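Local coordinates for protein putative rRNA methyltransferase (Sorangium cellulosum, PDB 4RWZ) that probably methylates 16S rRNA of the small ribosomal subunit and so confers resistance to aminoglycoside antibiotics, at residues His24-Gly34 with Pro47-Asp55. Residues are numbered along the deposited sequence; the frame is centred on the assembly and turned at random.
Sequences HARVLIDVGTG and PDTYCIGVD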
loop_
_atom_site.group_PDB
_atom_site.type_symbol
_atom_site.label_atom_id
_atom_site.label_comp_id
_atom_site.label_asym_id
_atom_site.label_seq_id
_atom_site.Cartn_x
_atom_site.Cartn_y
_atom_site.Cartn_z
ATOM N N HIS A 24 6.524 -15.396 10.174
ATOM C CA HIS A 24 5.664 -15.236 9.011
ATOM C C HIS A 24 6.442 -15.354 7.706
ATOM O O HIS A 24 7.503 -14.756 7.543
ATOM C CB HIS A 24 4.953 -13.884 9.072
ATOM C CG HIS A 24 4.128 -13.705 10.297
ATOM N ND1 HIS A 24 4.622 -13.151 11.459
ATOM C CD2 HIS A 24 2.830 -14.004 10.544
ATOM C CE1 HIS A 24 3.671 -13.142 12.377
ATOM N NE2 HIS A 24 2.567 -13.638 11.843
ATOM N N ALA A 25 5.880 -16.099 6.766
ATOM C CA ALA A 25 6.538 -16.361 5.500
ATOM C C ALA A 25 6.446 -15.186 4.516
ATOM O O ALA A 25 7.307 -15.030 3.654
ATOM C CB ALA A 25 5.953 -17.608 4.872
ATOM N N ARG A 26 5.385 -14.388 4.619
ATOM C CA ARG A 26 5.146 -13.299 3.666
ATOM C C ARG A 26 4.711 -12.042 4.379
ATOM O O ARG A 26 4.241 -12.099 5.524
ATOM C CB ARG A 26 4.072 -13.708 2.648
ATOM C CG ARG A 26 4.546 -14.815 1.660
ATOM C CD ARG A 26 3.417 -15.330 0.785
ATOM N NE ARG A 26 2.921 -14.357 -0.186
ATOM C CZ ARG A 26 3.513 -14.074 -1.347
ATOM N NH1 ARG A 26 4.642 -14.690 -1.686
ATOM N NH2 ARG A 26 2.977 -13.178 -2.172
ATOM N N VAL A 27 4.861 -10.917 3.684
ATOM C CA VAL A 27 4.414 -9.624 4.176
ATOM C C VAL A 27 3.589 -8.928 3.120
ATOM O O VAL A 27 3.954 -8.890 1.933
ATOM C CB VAL A 27 5.620 -8.709 4.513
ATOM C CG1 VAL A 27 5.140 -7.313 4.989
ATOM C CG2 VAL A 27 6.526 -9.382 5.549
ATOM N N LEU A 28 2.445 -8.397 3.545
ATOM C CA LEU A 28 1.585 -7.598 2.692
ATOM C C LEU A 28 1.528 -6.209 3.295
ATOM O O LEU A 28 1.430 -6.076 4.520
ATOM C CB LEU A 28 0.173 -8.222 2.686
ATOM C CG LEU A 28 -1.004 -7.379 2.258
ATOM C CD1 LEU A 28 -0.966 -7.055 0.759
ATOM C CD2 LEU A 28 -2.330 -8.154 2.590
ATOM N N ILE A 29 1.682 -5.177 2.457
ATOM C CA ILE A 29 1.480 -3.804 2.941
ATOM C C ILE A 29 0.416 -3.175 2.097
ATOM O O ILE A 29 0.488 -3.187 0.859
ATOM C CB ILE A 29 2.779 -2.987 2.891
ATOM C CG1 ILE A 29 3.843 -3.717 3.762
ATOM C CG2 ILE A 29 2.492 -1.496 3.329
ATOM C CD1 ILE A 29 5.255 -2.987 3.742
ATOM N N ASP A 30 -0.589 -2.594 2.748
ATOM C CA ASP A 30 -1.694 -1.965 2.028
ATOM C C ASP A 30 -1.605 -0.467 2.272
ATOM O O ASP A 30 -1.806 -0.042 3.385
ATOM C CB ASP A 30 -3.031 -2.507 2.596
ATOM C CG ASP A 30 -4.276 -1.928 1.876
ATOM O OD1 ASP A 30 -4.237 -1.811 0.617
ATOM O OD2 ASP A 30 -5.354 -1.633 2.541
ATOM N N VAL A 31 -1.309 0.332 1.241
ATOM C CA VAL A 31 -1.080 1.779 1.448
ATOM C C VAL A 31 -2.371 2.521 1.198
ATOM O O VAL A 31 -3.061 2.245 0.195
ATOM C CB VAL A 31 0.032 2.241 0.467
ATOM C CG1 VAL A 31 0.172 3.748 0.465
ATOM C CG2 VAL A 31 1.291 1.606 0.903
ATOM N N GLY A 32 -2.741 3.400 2.139
ATOM C CA GLY A 32 -4.000 4.126 2.079
ATOM C C GLY A 32 -5.126 3.200 2.474
ATOM O O GLY A 32 -6.164 3.105 1.805
ATOM N N THR A 33 -4.947 2.525 3.591
ATOM C CA THR A 33 -5.881 1.414 3.915
ATOM C C THR A 33 -7.264 1.912 4.428
ATOM O O THR A 33 -8.219 1.111 4.595
ATOM C CB THR A 33 -5.188 0.500 4.935
ATOM O OG1 THR A 33 -5.855 -0.752 5.030
ATOM C CG2 THR A 33 -5.260 1.152 6.318
ATOM N N GLY A 34 -7.388 3.209 4.712
ATOM C CA GLY A 34 -8.673 3.707 5.182
ATOM C C GLY A 34 -9.085 3.107 6.519
ATOM O O GLY A 34 -8.340 3.153 7.489
ATOM N N PRO A 47 -2.955 -16.674 7.352
ATOM C CA PRO A 47 -2.300 -16.633 8.671
ATOM C C PRO A 47 -0.766 -16.654 8.562
ATOM O O PRO A 47 -0.060 -16.286 9.501
ATOM C CB PRO A 47 -2.813 -17.912 9.372
ATOM C CG PRO A 47 -3.356 -18.798 8.218
ATOM C CD PRO A 47 -3.890 -17.809 7.223
ATOM N N ASP A 48 -0.260 -17.001 7.391
ATOM C CA ASP A 48 1.181 -17.051 7.162
ATOM C C ASP A 48 1.748 -15.712 6.696
ATOM O O ASP A 48 2.956 -15.584 6.490
ATOM C CB ASP A 48 1.540 -18.170 6.171
ATOM C CG ASP A 48 1.224 -17.821 4.708
ATOM O OD1 ASP A 48 0.469 -16.855 4.392
ATOM O OD2 ASP A 48 1.734 -18.564 3.843
ATOM N N THR A 49 0.869 -14.728 6.519
ATOM C CA THR A 49 1.289 -13.412 6.038
ATOM C C THR A 49 1.125 -12.370 7.128
ATOM O O THR A 49 0.064 -12.298 7.777
ATOM C CB THR A 49 0.459 -13.034 4.780
ATOM O OG1 THR A 49 0.567 -14.105 3.807
ATOM C CG2 THR A 49 0.855 -11.640 4.184
ATOM N N TYR A 50 2.173 -11.568 7.348
ATOM C CA TYR A 50 2.056 -10.412 8.222
ATOM C C TYR A 50 1.487 -9.269 7.389
ATOM O O TYR A 50 2.089 -8.845 6.411
ATOM C CB TYR A 50 3.430 -10.054 8.832
ATOM C CG TYR A 50 3.325 -9.131 10.048
ATOM C CD1 TYR A 50 2.947 -9.626 11.296
ATOM C CD2 TYR A 50 3.593 -7.763 9.939
ATOM C CE1 TYR A 50 2.846 -8.808 12.385
ATOM C CE2 TYR A 50 3.495 -6.913 11.050
ATOM C CZ TYR A 50 3.115 -7.453 12.278
ATOM O OH TYR A 50 3.007 -6.662 13.424
ATOM N N CYS A 51 0.327 -8.742 7.780
ATOM C CA CYS A 51 -0.423 -7.774 6.947
ATOM C C CYS A 51 -0.406 -6.417 7.601
ATOM O O CYS A 51 -0.798 -6.308 8.755
ATOM C CB CYS A 51 -1.854 -8.213 6.801
ATOM S SG CYS A 51 -1.986 -9.913 6.074
ATOM N N ILE A 52 0.071 -5.406 6.883
ATOM C CA ILE A 52 0.273 -4.080 7.462
ATOM C C ILE A 52 -0.566 -3.096 6.703
ATOM O O ILE A 52 -0.421 -2.980 5.493
ATOM C CB ILE A 52 1.769 -3.654 7.371
ATOM C CG1 ILE A 52 2.647 -4.715 8.051
ATOM C CG2 ILE A 52 1.934 -2.263 7.990
ATOM C CD1 ILE A 52 4.204 -4.373 7.979
ATOM N N GLY A 53 -1.464 -2.376 7.387
ATOM C CA GLY A 53 -2.221 -1.329 6.706
ATOM C C GLY A 53 -1.613 0.018 7.101
ATOM O O GLY A 53 -1.243 0.218 8.270
ATOM N N VAL A 54 -1.491 0.926 6.127
ATOM C CA VAL A 54 -0.883 2.265 6.361
ATOM C C VAL A 54 -1.885 3.318 5.972
ATOM O O VAL A 54 -2.499 3.190 4.922
ATOM C CB VAL A 54 0.371 2.440 5.444
ATOM C CG1 VAL A 54 1.122 3.774 5.741
ATOM C CG2 VAL A 54 1.336 1.306 5.655
ATOM N N ASP A 55 -2.059 4.390 6.770
ATOM C CA ASP A 55 -2.952 5.446 6.354
ATOM C C ASP A 55 -2.487 6.730 7.065
ATOM O O ASP A 55 -1.942 6.637 8.137
ATOM C CB ASP A 55 -4.396 5.140 6.812
ATOM C CG ASP A 55 -5.422 6.050 6.149
ATOM O OD1 ASP A 55 -5.712 7.184 6.672
ATOM O OD2 ASP A 55 -5.950 5.674 5.088
#
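Tyr50 turns its ring edge onto one face of the His24 imidazole, a T-shaped pair with planes at 61° and Tyr50 CD1 lying 3.7 Å from His24 CE1. Tyr50 CB sits over the same face as a CH-pi partner, while the carbonyl oxygen of Pro47 approaches the imidazole near its plane, at the edge; His24 ND1 is held by the Leu21 carbonyl. Ile52 CD1 meets the Tyr50 ring edge in plane. The pair sits at the N-terminal end of the first beta-alpha-beta unit of a Rossmann-like methyltransferase: strands 26-31 and 49-55 run parallel, joined through helix 37-45. Their backbone hydrogen bonds run from Arg26 N on Asp48 O to Val54 N on Asp30 O, 2.9 Å, with Tyr50 N on Arg26 O at 2.8 Å between them. On the Tyr50 side of the sheet, Ile29 CG2 packs 3.8 Å from Val54 CG2. On the helix 37-45 side, Thr49 CG2, anti to its own N, reaches Leu28 CB at 3.8 Å. Just beyond strand 26-31, Thr33 turns back: its OG1 donates to Asp30 OD2 (2.7 Å), whose OD1 pairs with Thr102, and its N to Val54 O. Asp55, its OD1 bridged to Arg60, takes Gly34 N on OD2 at 2.9 Å, from 42° above the carboxylate plane.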